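Local coordinates for protein pyruvate kinase 1 (PDB 4KCV) that catalyses phosphoryl transfer from phosphoenolpyruvate to ADP, yielding pyruvate and ATP in the last step of glycolysis, at residues Leu83-Pro88 with Glu192-Asp197; Ile237-Asn242 with Gly258-Arg263; Pro292-Thr297 with Cys327-Gly332; Thr297-Ser302 with Val314-Asn319. All coordinates share one frame; numbering follows the deposited sequence.

Contact 1. Residues Leu83-Pro88 with Glu192-Asp197; sequences LDTKGP and EKDRKD. With K (potassium ion), chain D.
D194 leaves the first turn of helix 192-203 and aims its carboxylate at the backbone of T85-G87, just past barrel strand 80-84. From CB, which points at the loop, the side chain leads to CG, 3.5 Å from G87 N. OD1 then accepts the G87 N-H at 2.9 Å with an N-H...O angle of 161°, through the syn lone pair. OD2 rests 3.1 Å from G87 CA. The two oxygens also draw on water: OD1 accepts a hydrogen bond from a water that in turn accepts from K86 N, while OD2 is weakly linked through another to T85 OG1. Beside this, K86 and K193 cross at about a right angle, with K86 CD 3.5 Å from K193 CD. K193 then bends at its end (chi4 -73°) and its NZ forms a salt bridge to D197 OD2 of 2.8 Å; F53 O is a second partner of that NZ. The potassium ion sits beyond the loop, held by D84 OD1 and T85 O together with N52, S54 and water. A carboxylate at a helix N-terminus, probably favoured as the anion there, thus probably helps to hold the backbone two residues past the potassium ligand T85 O.

Contact 2. Residues Ile237-Asn242 with Gly258-Arg263; sequences ISKIEN and GIMVAR. With MG (magnesium ion), chain C; AKG (2-oxoglutaric acid), chain E.
K239 NZ, alongside M260, donates to O5 of 2-oxoglutarate at 2.9 Å and also meets S212 OG, D84 OD1 and, over a longer distance, a magnesium-bound water. Its strand, 235-240, is the fifth of the eight-stranded TIM barrel and runs parallel to the sixth, 258-262, at 27° between local axes. Four backbone bonds join them: S238 N to G258 O, M260 N to S238 O (2.8 Å, 167°), I240 N to M260 O, and the longer A262 N to I240 O. K239 and M260 share the face turned to the ligand, with K239 CE 4.0 Å from M260 SD. On the other face I240 CG1 reaches I259 CG2 at 3.8 Å, against helices 249-255 and 275-289. Past the fifth strand, E241 OE1 binds magnesium at 2.3 Å, as does D265, while OE2 accepts from F213 N. The ion also takes O2 and O5 of 2-oxoglutarate, a chelate consistent with the place of the product pyruvate, itself a 2-oxo acid. A262 CB lies 3.7 Å from ligand C1.

Contact 3. Residues Pro292-Thr297 with Cys327-Gly332; sequences PVICAT and CVMLSG. With AKG (2-oxoglutaric acid), chain E.
Strands 293-296 and 327-330 run parallel, their local axes 4.6 Å apart and 35° off line. Two backbone bonds join them, C327 N to V293 O (3.2 Å) and C295 N to C327 O (3.0 Å). On one face I294 uses both branches: CG1 touches C327 CB at 3.8 Å, and CG2 lies against M329 CB at a similar distance. M329 carries the packing on toward the site. With chi1 at -174° its chain heads away from its own backbone N, and the end bends so that CE rests 3.6 Å from A296 CB and 3.7 Å from C4 of 2-oxoglutarate. The methyl group thus gives the ligand's carbon chain an apolar neighbour. Past the strands, one water accepts from T297 N at 2.8 Å and is hydrogen-bonded to S331 OG, bridging the two ends. These are the last two strands of the TIM barrel: I294 pairs back to I259 and V261, V328 closes the ring onto R23 and V25, and V328 and L330 pack outward on helix 340-356.

Contact 4. Residues Thr297-Ser302 with Val314-Asn319; sequences TQMLES and VSDVAN. With AKG (2-oxoglutaric acid), chain E.
M299, which loses the most surface here, lies across D316 and V317 where the loop after the seventh strand of the TIM barrel folds back on helix 311-323. No hydrogen bond joins the two segments, so the contact rests on van der Waals packing, as the distances show. M299 CB is 4.0 Å from V317 CG2. Further out, the turn about the last torsion (chi3 76°) swings CE over the helix backbone, 3.6 Å from D316 O and 3.9 Å from V317 CA. The same methyl stands 3.3 Å from D316 OD2, the methionine and aspartate side chains crossing at about a right angle.

D316 has its own polar partners: OD2 forms a salt bridge with R263, and OD1 is hydrogen-bonded to S315 of the second subunit, an exchange that S315 and D316 of that subunit return. The methionine therefore packs against a carboxylate held at both oxygens, one of them through the subunit interface. Q298 OE1 adds a further link there, to R311 N of the second subunit.

V317 offers CG2 to the loop, with its other methyl anti to the backbone N (chi1 171°). Helix 340-356 adjoins the packing, with M347 touching both M299 and L300. The isopropyl end of L300 crosses V317 squarely, and V317 CG2 lies 4.0 Å from L300 CG and equally far from CD2.

In the fold
All four contacts belong to the TIM barrel; contacts 2, 3 and 4 touch 2-oxoglutarate, while contact 1 holds the potassium ion near it. Contacts 1 and 2 join through D84 OD1, 2.8 Å from K239 NZ in a salt bridge, so a potassium ligand of contact 1 also holds the lysine that meets 2-oxoglutarate in contact 2. Contacts 2 and 3, centres about 10 Å apart, meet where strands 258-262 and 293-296 run side by side, and M260 CE packs 3.7 Å from M329 SD. Contact 4 shares T297 with contact 3 and lies farther out: its centre is about 27 Å from that of contact 1. R263 ties it to contact 2, its NH2 2.7 Å from D316 OD2, linking the ligand side to the subunit interface.

Contact 1. Residues Leu83-Pro88 with Glu192-Asp197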
loop_
_atom_site.group_PDB
_atom_site.type_symbol
_atom_site.label_atom_id
_atom_site.label_comp_id
_atom_site.label_asym_id
_atom_site.label_seq_id
_atom_site.Cartn_x
_atom_site.Cartn_y
_atom_site.Cartn_z
ATOM N N LEU A 83 -30.114 -9.667 29.122
ATOM C CA LEU A 83 -31.231 -10.594 29.051
ATOM C C LEU A 83 -31.314 -11.206 27.655
ATOM O O LEU A 83 -31.474 -10.496 26.685
ATOM C CB LEU A 83 -32.551 -9.883 29.397
ATOM C CG LEU A 83 -33.798 -10.766 29.629
ATOM C CD1 LEU A 83 -34.842 -10.021 30.472
ATOM C CD2 LEU A 83 -34.413 -11.267 28.314
ATOM N N ASP A 84 -31.123 -12.521 27.566
ATOM C CA ASP A 84 -31.016 -13.205 26.285
ATOM C C ASP A 84 -32.325 -13.961 26.076
ATOM O O ASP A 84 -32.642 -14.879 26.847
ATOM C CB ASP A 84 -29.828 -14.180 26.325
ATOM C CG ASP A 84 -29.542 -14.839 24.977
ATOM O OD1 ASP A 84 -30.482 -15.340 24.345
ATOM O OD2 ASP A 84 -28.347 -14.994 24.620
ATOM N N THR A 85 -33.145 -13.477 25.138
ATOM C CA THR A 85 -34.519 -13.953 24.996
ATOM C C THR A 85 -34.575 -15.398 24.470
ATOM O O THR A 85 -33.673 -15.861 23.764
ATOM C CB THR A 85 -35.341 -13.043 24.047
ATOM O OG1 THR A 85 -34.797 -13.109 22.715
ATOM C CG2 THR A 85 -35.309 -11.619 24.534
ATOM N N LYS A 86 -35.614 -16.116 24.865
ATOM C CA LYS A 86 -35.919 -17.414 24.291
ATOM C C LYS A 86 -36.157 -17.271 22.785
ATOM O O LYS A 86 -35.527 -17.943 21.989
ATOM C CB LYS A 86 -37.156 -18.002 24.973
ATOM C CG LYS A 86 -37.456 -19.455 24.616
ATOM C CD LYS A 86 -38.649 -19.955 25.437
ATOM C CE LYS A 86 -38.964 -21.421 25.169
ATOM N NZ LYS A 86 -37.748 -22.239 25.433
ATOM N N GLY A 87 -36.984 -16.309 22.402
ATOM C CA GLY A 87 -37.194 -16.025 20.999
ATOM C C GLY A 87 -38.264 -16.945 20.455
ATOM O O GLY A 87 -38.683 -17.885 21.141
ATOM N N PRO A 88 -38.718 -16.686 19.220
ATOM C CA PRO A 88 -39.748 -17.528 18.633
ATOM C C PRO A 88 -39.125 -18.849 18.196
ATOM O O PRO A 88 -37.914 -18.910 18.003
ATOM C CB PRO A 88 -40.193 -16.713 17.411
ATOM C CG PRO A 88 -38.952 -15.992 16.989
ATOM C CD PRO A 88 -38.212 -15.676 18.267
ATOM N N GLU A 192 -45.122 -14.225 22.742
ATOM C CA GLU A 192 -45.864 -13.799 23.933
ATOM C C GLU A 192 -45.018 -13.939 25.200
ATOM O O GLU A 192 -44.993 -13.037 26.032
ATOM C CB GLU A 192 -47.176 -14.576 24.062
ATOM C CG GLU A 192 -48.257 -13.863 24.844
ATOM C CD GLU A 192 -48.757 -12.608 24.147
ATOM O OE1 GLU A 192 -48.564 -11.508 24.705
ATOM O OE2 GLU A 192 -49.353 -12.722 23.048
ATOM N N LYS A 193 -44.237 -15.014 25.293
ATOM C CA LYS A 193 -43.298 -15.149 26.396
ATOM C C LYS A 193 -42.211 -14.068 26.362
ATOM O O LYS A 193 -41.868 -13.500 27.400
ATOM C CB LYS A 193 -42.658 -16.539 26.434
ATOM C CG LYS A 193 -41.647 -16.678 27.577
ATOM C CD LYS A 193 -40.740 -17.882 27.411
ATOM C CE LYS A 193 -40.181 -18.366 28.754
ATOM N NZ LYS A 193 -39.133 -17.472 29.335
ATOM N N ASP A 194 -41.690 -13.765 25.175
ATOM C CA ASP A 194 -40.634 -12.747 25.059
ATOM C C ASP A 194 -41.140 -11.411 25.607
ATOM O O ASP A 194 -40.454 -10.750 26.381
ATOM C CB ASP A 194 -40.163 -12.580 23.613
ATOM C CG ASP A 194 -39.362 -13.779 23.100
ATOM O OD1 ASP A 194 -38.736 -14.520 23.924
ATOM O OD2 ASP A 194 -39.297 -13.931 21.853
ATOM N N ARG A 195 -42.407 -11.112 25.344
ATOM C CA ARG A 195 -43.015 -9.890 25.842
ATOM C C ARG A 195 -43.005 -9.812 27.345
ATOM O O ARG A 195 -42.744 -8.758 27.912
ATOM C CB ARG A 195 -44.439 -9.758 25.354
ATOM C CG ARG A 195 -44.518 -9.331 23.923
ATOM C CD ARG A 195 -45.941 -8.955 23.558
ATOM N NE ARG A 195 -46.000 -8.630 22.146
ATOM C CZ ARG A 195 -45.651 -7.457 21.628
ATOM N NH1 ARG A 195 -45.343 -6.436 22.420
ATOM N NH2 ARG A 195 -45.639 -7.296 20.314
ATOM N N LYS A 196 -43.403 -10.889 28.001
ATOM C CA LYS A 196 -43.396 -10.892 29.455
ATOM C C LYS A 196 -41.951 -10.820 29.964
ATOM O O LYS A 196 -41.666 -10.206 30.978
ATOM C CB LYS A 196 -44.107 -12.135 29.989
ATOM C CG LYS A 196 -45.603 -12.147 29.702
ATOM C CD LYS A 196 -46.353 -13.084 30.644
ATOM C CE LYS A 196 -46.146 -14.559 30.274
ATOM N NZ LYS A 196 -47.269 -15.442 30.735
ATOM N N ASP A 197 -41.040 -11.431 29.224
ATOM C CA ASP A 197 -39.623 -11.418 29.602
ATOM C C ASP A 197 -39.014 -10.015 29.462
ATOM O O ASP A 197 -38.389 -9.515 30.399
ATOM C CB ASP A 197 -38.841 -12.470 28.788
ATOM C CG ASP A 197 -39.252 -13.927 29.146
ATOM O OD1 ASP A 197 -39.939 -14.132 30.173
ATOM O OD2 ASP A 197 -38.832 -14.866 28.436
HETATM K K K D . -31.706 -17.749 24.662
HETATM O O HOH W 1 -36.992 -12.294 21.339
HETATM O O HOH W 2 -37.515 -14.580 26.406
HETATM O O HOH W 3 -32.823 -18.786 22.220
HETATM O O HOH W 4 -40.438 -17.454 23.322
HETATM O O HOH W 5 -29.552 -19.393 23.731
#

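Contact 2. Residues Ile237-Asn242 with Gly258-Arg263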
loop_
_atom_site.group_PDB
_atom_site.type_symbol
_atom_site.label_atom_id
_atom_site.label_comp_id
_atom_site.label_asym_id
_atom_site.label_seq_id
_atom_site.Cartn_x
_atom_site.Cartn_y
_atom_site.Cartn_z
ATOM N N ILE A 237 -28.820 -6.013 21.240
ATOM C CA ILE A 237 -27.763 -6.745 20.578
ATOM C C ILE A 237 -28.427 -7.864 19.813
ATOM O O ILE A 237 -28.966 -8.776 20.424
ATOM C CB ILE A 237 -26.786 -7.364 21.619
ATOM C CG1 ILE A 237 -26.300 -6.294 22.589
ATOM C CG2 ILE A 237 -25.588 -7.994 20.921
ATOM C CD1 ILE A 237 -25.519 -5.187 21.924
ATOM N N SER A 238 -28.465 -7.764 18.482
ATOM C CA SER A 238 -29.180 -8.758 17.691
ATOM C C SER A 238 -28.345 -10.008 17.525
ATOM O O SER A 238 -27.145 -9.934 17.177
ATOM C CB SER A 238 -29.565 -8.202 16.312
ATOM O OG SER A 238 -30.506 -7.149 16.420
ATOM N N LYS A 239 -28.972 -11.163 17.772
ATOM C CA LYS A 239 -28.300 -12.448 17.609
ATOM C C LYS A 239 -28.518 -12.979 16.199
ATOM O O LYS A 239 -29.671 -13.128 15.732
ATOM C CB LYS A 239 -28.810 -13.453 18.643
ATOM C CG LYS A 239 -28.670 -12.949 20.085
ATOM C CD LYS A 239 -29.311 -13.887 21.108
ATOM C CE LYS A 239 -28.863 -15.343 20.955
ATOM N NZ LYS A 239 -29.730 -16.249 21.782
ATOM N N ILE A 240 -27.422 -13.131 15.466
ATOM C CA ILE A 240 -27.507 -13.611 14.084
ATOM C C ILE A 240 -27.426 -15.141 14.075
ATOM O O ILE A 240 -26.430 -15.725 14.539
ATOM C CB ILE A 240 -26.384 -13.001 13.205
ATOM C CG1 ILE A 240 -26.490 -11.473 13.194
ATOM C CG2 ILE A 240 -26.433 -13.550 11.782
ATOM C CD1 ILE A 240 -27.761 -10.913 12.564
ATOM N N GLU A 241 -28.534 -15.790 13.697
ATOM C CA GLU A 241 -28.666 -17.241 13.918
ATOM C C GLU A 241 -29.046 -18.056 12.691
ATOM O O GLU A 241 -29.126 -19.264 12.784
ATOM C CB GLU A 241 -29.659 -17.551 15.039
ATOM C CG GLU A 241 -29.582 -16.636 16.233
ATOM C CD GLU A 241 -30.172 -17.277 17.474
ATOM O OE1 GLU A 241 -29.737 -18.394 17.813
ATOM O OE2 GLU A 241 -30.997 -16.640 18.156
ATOM N N ASN A 242 -29.309 -17.403 11.560
ATOM C CA ASN A 242 -29.669 -18.118 10.341
ATOM C C ASN A 242 -29.247 -17.353 9.098
ATOM O O ASN A 242 -28.684 -16.260 9.204
ATOM C CB ASN A 242 -31.191 -18.469 10.330
ATOM C CG ASN A 242 -32.084 -17.308 9.860
ATOM O OD1 ASN A 242 -31.712 -16.132 9.948
ATOM N ND2 ASN A 242 -33.314 -17.652 9.385
ATOM N N GLY A 258 -25.753 -3.404 18.467
ATOM C CA GLY A 258 -24.646 -4.367 18.505
ATOM C C GLY A 258 -25.114 -5.699 17.939
ATOM O O GLY A 258 -26.300 -5.865 17.624
ATOM N N ILE A 259 -24.183 -6.641 17.793
ATOM C CA ILE A 259 -24.473 -7.925 17.168
ATOM C C ILE A 259 -23.832 -9.037 17.996
ATOM O O ILE A 259 -22.746 -8.847 18.582
ATOM C CB ILE A 259 -23.900 -7.980 15.730
ATOM C CG1 ILE A 259 -24.642 -6.993 14.808
ATOM C CG2 ILE A 259 -23.961 -9.408 15.171
ATOM C CD1 ILE A 259 -26.141 -7.284 14.649
ATOM N N MET A 260 -24.532 -10.165 18.116
ATOM C CA MET A 260 -23.893 -11.396 18.573
ATOM C C MET A 260 -23.835 -12.386 17.437
ATOM O O MET A 260 -24.841 -12.655 16.795
ATOM C CB MET A 260 -24.650 -12.035 19.756
ATOM C CG MET A 260 -23.950 -13.290 20.297
ATOM S SD MET A 260 -25.031 -14.362 21.268
ATOM C CE MET A 260 -25.404 -13.252 22.616
ATOM N N VAL A 261 -22.659 -12.949 17.198
ATOM C CA VAL A 261 -22.529 -14.017 16.214
ATOM C C VAL A 261 -22.851 -15.303 16.927
ATOM O O VAL A 261 -22.006 -15.834 17.653
ATOM C CB VAL A 261 -21.091 -14.106 15.651
ATOM C CG1 VAL A 261 -20.975 -15.275 14.689
ATOM C CG2 VAL A 261 -20.698 -12.801 14.965
ATOM N N ALA A 262 -24.117 -15.704 16.863
ATOM C CA ALA A 262 -24.627 -16.774 17.711
ATOM C C ALA A 262 -24.365 -18.109 17.026
ATOM O O ALA A 262 -25.235 -18.651 16.352
ATOM C CB ALA A 262 -26.133 -16.576 17.945
ATOM N N ARG A 263 -23.155 -18.621 17.174
ATOM C CA ARG A 263 -22.626 -19.657 16.248
ATOM C C ARG A 263 -23.291 -21.026 16.400
ATOM O O ARG A 263 -23.256 -21.847 15.493
ATOM C CB ARG A 263 -21.113 -19.790 16.429
ATOM C CG ARG A 263 -20.360 -18.517 16.108
ATOM C CD ARG A 263 -18.860 -18.758 16.137
ATOM N NE ARG A 263 -18.425 -19.320 17.410
ATOM C CZ ARG A 263 -17.167 -19.621 17.698
ATOM N NH1 ARG A 263 -16.197 -19.396 16.816
ATOM N NH2 ARG A 263 -16.877 -20.197 18.858
HETATM MG MG MG C . -29.290 -19.515 19.792
HETATM C C1 AKG E . -26.351 -19.693 19.879
HETATM O O1 AKG E . -25.119 -19.822 19.757
HETATM O O2 AKG E . -27.109 -20.294 19.083
HETATM C C2 AKG E . -26.945 -18.753 20.966
HETATM O O5 AKG E . -28.172 -18.640 21.145
HETATM C C3 AKG E . -25.931 -18.136 21.942
HETATM C C4 AKG E . -26.049 -18.857 23.297
HETATM C C5 AKG E . -25.350 -20.225 23.224
HETATM O O3 AKG E . -25.824 -21.079 22.442
HETATM O O4 AKG E . -24.374 -20.393 23.972
HETATM O O HOH W 6 -31.434 -18.514 20.168
#

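Contact 3. Residues Pro292-Thr297 with Cys327-Gly332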
loop_
_atom_site.group_PDB
_atom_site.type_symbol
_atom_site.label_atom_id
_atom_site.label_comp_id
_atom_site.label_asym_id
_atom_site.label_seq_id
_atom_site.Cartn_x
_atom_site.Cartn_y
_atom_site.Cartn_z
ATOM N N PRO A 292 -20.524 -2.633 18.840
ATOM C CA PRO A 292 -19.994 -3.784 19.572
ATOM C C PRO A 292 -20.447 -5.121 19.002
ATOM O O PRO A 292 -21.568 -5.265 18.505
ATOM C CB PRO A 292 -20.521 -3.581 21.017
ATOM C CG PRO A 292 -21.633 -2.566 20.884
ATOM C CD PRO A 292 -21.253 -1.696 19.719
ATOM N N VAL A 293 -19.513 -6.050 18.932
ATOM C CA VAL A 293 -19.831 -7.358 18.432
ATOM C C VAL A 293 -19.332 -8.441 19.369
ATOM O O VAL A 293 -18.239 -8.319 19.938
ATOM C CB VAL A 293 -19.349 -7.557 16.973
ATOM C CG1 VAL A 293 -17.836 -7.433 16.864
ATOM C CG2 VAL A 293 -19.843 -8.907 16.415
ATOM N N ILE A 294 -20.187 -9.437 19.622
ATOM C CA ILE A 294 -19.870 -10.537 20.541
ATOM C C ILE A 294 -19.735 -11.833 19.768
ATOM O O ILE A 294 -20.616 -12.174 18.957
ATOM C CB ILE A 294 -20.994 -10.725 21.590
ATOM C CG1 ILE A 294 -21.272 -9.386 22.310
ATOM C CG2 ILE A 294 -20.617 -11.838 22.574
ATOM C CD1 ILE A 294 -22.463 -9.404 23.242
ATOM N N CYS A 295 -18.630 -12.543 19.967
ATOM C CA CYS A 295 -18.525 -13.900 19.444
ATOM C C CYS A 295 -18.919 -14.914 20.546
ATOM O O CYS A 295 -18.510 -14.775 21.688
ATOM C CB CYS A 295 -17.100 -14.179 18.923
ATOM S SG CYS A 295 -16.889 -15.855 18.195
ATOM N N ALA A 296 -19.764 -15.878 20.198
ATOM C CA ALA A 296 -20.391 -16.781 21.187
ATOM C C ALA A 296 -20.299 -18.259 20.761
ATOM O O ALA A 296 -20.259 -18.577 19.560
ATOM C CB ALA A 296 -21.860 -16.399 21.402
ATOM N N THR A 297 -20.304 -19.137 21.756
ATOM C CA THR A 297 -20.735 -20.539 21.634
ATOM C C THR A 297 -19.567 -21.521 21.545
ATOM O O THR A 297 -18.845 -21.545 20.552
ATOM C CB THR A 297 -21.716 -20.774 20.476
ATOM O OG1 THR A 297 -22.846 -19.916 20.649
ATOM C CG2 THR A 297 -22.207 -22.253 20.481
ATOM N N CYS A 327 -16.112 -8.571 22.253
ATOM C CA CYS A 327 -16.373 -9.485 23.332
ATOM C C CYS A 327 -16.260 -10.906 22.862
ATOM O O CYS A 327 -16.640 -11.233 21.728
ATOM C CB CYS A 327 -17.779 -9.280 23.903
ATOM S SG CYS A 327 -18.117 -7.608 24.486
ATOM N N VAL A 328 -15.944 -11.780 23.816
ATOM C CA VAL A 328 -16.192 -13.186 23.670
ATOM C C VAL A 328 -17.058 -13.683 24.819
ATOM O O VAL A 328 -17.155 -13.040 25.864
ATOM C CB VAL A 328 -14.873 -13.964 23.644
ATOM C CG1 VAL A 328 -14.163 -13.730 22.301
ATOM C CG2 VAL A 328 -13.989 -13.534 24.811
ATOM N N MET A 329 -17.686 -14.835 24.623
ATOM C CA MET A 329 -18.775 -15.226 25.483
ATOM C C MET A 329 -18.599 -16.661 25.949
ATOM O O MET A 329 -18.041 -17.517 25.231
ATOM C CB MET A 329 -20.129 -15.042 24.782
ATOM C CG MET A 329 -21.336 -15.299 25.687
ATOM S SD MET A 329 -22.891 -14.721 24.972
ATOM C CE MET A 329 -23.617 -16.311 24.534
ATOM N N LEU A 330 -19.097 -16.916 27.150
ATOM C CA LEU A 330 -19.137 -18.234 27.704
ATOM C C LEU A 330 -20.602 -18.556 28.030
ATOM O O LEU A 330 -21.365 -17.673 28.485
ATOM C CB LEU A 330 -18.259 -18.290 28.957
ATOM C CG LEU A 330 -16.760 -18.067 28.670
ATOM C CD1 LEU A 330 -15.991 -17.782 29.952
ATOM C CD2 LEU A 330 -16.185 -19.291 27.944
ATOM N N SER A 331 -21.011 -19.783 27.717
ATOM C CA SER A 331 -22.360 -20.248 28.020
ATOM C C SER A 331 -22.310 -21.318 29.108
ATOM O O SER A 331 -22.159 -20.997 30.291
ATOM C CB SER A 331 -23.046 -20.782 26.752
ATOM O OG SER A 331 -23.280 -19.705 25.842
ATOM N N GLY A 332 -22.430 -22.580 28.712
ATOM C CA GLY A 332 -22.444 -23.680 29.689
ATOM C C GLY A 332 -21.169 -23.703 30.540
ATOM O O GLY A 332 -21.202 -24.116 31.698
HETATM C C1 AKG E . -26.351 -19.693 19.879
HETATM O O1 AKG E . -25.119 -19.822 19.757
HETATM O O2 AKG E . -27.109 -20.294 19.083
HETATM C C2 AKG E . -26.945 -18.753 20.966
HETATM O O5 AKG E . -28.172 -18.640 21.145
HETATM C C3 AKG E . -25.931 -18.136 21.942
HETATM C C4 AKG E . -26.049 -18.857 23.297
HETATM C C5 AKG E . -25.350 -20.225 23.224
HETATM O O3 AKG E . -25.824 -21.079 22.442
HETATM O O4 AKG E . -24.374 -20.393 23.972
HETATM O O HOH W 7 -20.861 -18.767 24.476
#

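Contact 4. Residues Thr297-Ser302 with Val314-Asn319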
loop_
_atom_site.group_PDB
_atom_site.type_symbol
_atom_site.label_atom_id
_atom_site.label_comp_id
_atom_site.label_asym_id
_atom_site.label_seq_id
_atom_site.Cartn_x
_atom_site.Cartn_y
_atom_site.Cartn_z
ATOM N N THR A 297 -20.304 -19.137 21.756
ATOM C CA THR A 297 -20.735 -20.539 21.634
ATOM C C THR A 297 -19.567 -21.521 21.545
ATOM O O THR A 297 -18.845 -21.545 20.552
ATOM C CB THR A 297 -21.716 -20.774 20.476
ATOM O OG1 THR A 297 -22.846 -19.916 20.649
ATOM C CG2 THR A 297 -22.207 -22.253 20.481
ATOM N N GLN A 298 -19.403 -22.320 22.601
ATOM C CA GLN A 298 -18.428 -23.426 22.648
ATOM C C GLN A 298 -16.977 -22.972 22.517
ATOM O O GLN A 298 -16.093 -23.770 22.169
ATOM C CB GLN A 298 -18.738 -24.498 21.603
ATOM C CG GLN A 298 -20.097 -25.215 21.784
ATOM C CD GLN A 298 -20.344 -26.243 20.677
ATOM O OE1 GLN A 298 -20.057 -25.993 19.511
ATOM N NE2 GLN A 298 -20.757 -27.440 21.062
ATOM N N MET A 299 -16.710 -21.728 22.879
ATOM C CA MET A 299 -15.359 -21.190 22.730
ATOM C C MET A 299 -14.350 -21.924 23.600
ATOM O O MET A 299 -13.208 -22.142 23.184
ATOM C CB MET A 299 -15.345 -19.684 23.021
ATOM C CG MET A 299 -16.313 -18.908 22.134
ATOM S SD MET A 299 -15.843 -17.169 21.935
ATOM C CE MET A 299 -14.483 -17.380 20.776
ATOM N N LEU A 300 -14.771 -22.317 24.803
ATOM C CA LEU A 300 -13.911 -23.087 25.697
ATOM C C LEU A 300 -14.671 -24.293 26.255
ATOM O O LEU A 300 -14.491 -24.666 27.399
ATOM C CB LEU A 300 -13.357 -22.202 26.829
ATOM C CG LEU A 300 -12.342 -21.110 26.412
ATOM C CD1 LEU A 300 -12.037 -20.179 27.576
ATOM C CD2 LEU A 300 -11.052 -21.722 25.873
ATOM N N GLU A 301 -15.480 -24.914 25.398
ATOM C CA GLU A 301 -16.475 -25.896 25.809
ATOM C C GLU A 301 -15.938 -26.966 26.755
ATOM O O GLU A 301 -16.592 -27.322 27.741
ATOM C CB GLU A 301 -17.086 -26.563 24.590
ATOM C CG GLU A 301 -18.082 -27.647 24.942
ATOM C CD GLU A 301 -19.500 -27.148 24.880
ATOM O OE1 GLU A 301 -20.296 -27.789 24.163
ATOM O OE2 GLU A 301 -19.774 -26.025 25.390
ATOM N N SER A 302 -14.790 -27.539 26.421
ATOM C CA SER A 302 -14.316 -28.698 27.145
ATOM C C SER A 302 -14.005 -28.337 28.614
ATOM O O SER A 302 -13.961 -29.208 29.464
ATOM C CB SER A 302 -13.074 -29.281 26.477
ATOM O OG SER A 302 -11.949 -28.442 26.695
ATOM N N VAL A 314 -8.300 -22.740 22.540
ATOM C CA VAL A 314 -7.411 -21.597 22.688
ATOM C C VAL A 314 -7.306 -20.777 21.383
ATOM O O VAL A 314 -7.330 -19.549 21.396
ATOM C CB VAL A 314 -6.013 -22.018 23.130
ATOM C CG1 VAL A 314 -5.039 -20.864 22.925
ATOM C CG2 VAL A 314 -6.041 -22.426 24.600
ATOM N N SER A 315 -7.220 -21.461 20.252
ATOM C CA SER A 315 -7.055 -20.746 18.997
ATOM C C SER A 315 -8.376 -20.043 18.584
ATOM O O SER A 315 -8.354 -18.909 18.116
ATOM C CB SER A 315 -6.551 -21.692 17.923
ATOM O OG SER A 315 -7.567 -21.973 17.000
ATOM N N ASP A 316 -9.508 -20.615 19.001
ATOM C CA ASP A 316 -10.806 -20.027 18.719
ATOM C C ASP A 316 -10.946 -18.689 19.422
ATOM O O ASP A 316 -11.437 -17.710 18.841
ATOM C CB ASP A 316 -11.924 -20.978 19.165
ATOM C CG ASP A 316 -13.323 -20.513 18.720
ATOM O OD1 ASP A 316 -13.503 -20.178 17.536
ATOM O OD2 ASP A 316 -14.244 -20.489 19.564
ATOM N N VAL A 317 -10.584 -18.650 20.702
ATOM C CA VAL A 317 -10.691 -17.408 21.443
ATOM C C VAL A 317 -9.707 -16.372 20.862
ATOM O O VAL A 317 -10.067 -15.233 20.622
ATOM C CB VAL A 317 -10.429 -17.616 22.946
ATOM C CG1 VAL A 317 -10.323 -16.277 23.665
ATOM C CG2 VAL A 317 -11.516 -18.485 23.561
ATOM N N ALA A 318 -8.482 -16.792 20.602
ATOM C CA ALA A 318 -7.469 -15.871 20.094
ATOM C C ALA A 318 -7.909 -15.278 18.759
ATOM O O ALA A 318 -7.826 -14.078 18.550
ATOM C CB ALA A 318 -6.124 -16.585 19.943
ATOM N N ASN A 319 -8.471 -16.128 17.903
ATOM C CA ASN A 319 -8.865 -15.711 16.579
ATOM C C ASN A 319 -10.100 -14.803 16.544
ATOM O O ASN A 319 -10.230 -13.953 15.642
ATOM C CB ASN A 319 -9.009 -16.932 15.652
ATOM C CG ASN A 319 -7.662 -17.410 15.122
ATOM O OD1 ASN A 319 -6.928 -16.634 14.541
ATOM N ND2 ASN A 319 -7.308 -18.660 15.388
HETATM C C1 AKG E . -26.351 -19.693 19.879
HETATM O O1 AKG E . -25.119 -19.822 19.757
HETATM O O2 AKG E . -27.109 -20.294 19.083
HETATM C C2 AKG E . -26.945 -18.753 20.966
HETATM O O5 AKG E . -28.172 -18.640 21.145
HETATM C C3 AKG E . -25.931 -18.136 21.942
HETATM C C4 AKG E . -26.049 -18.857 23.297
HETATM C C5 AKG E . -25.350 -20.225 23.224
HETATM O O3 AKG E . -25.824 -21.079 22.442
HETATM O O4 AKG E . -24.374 -20.393 23.972
#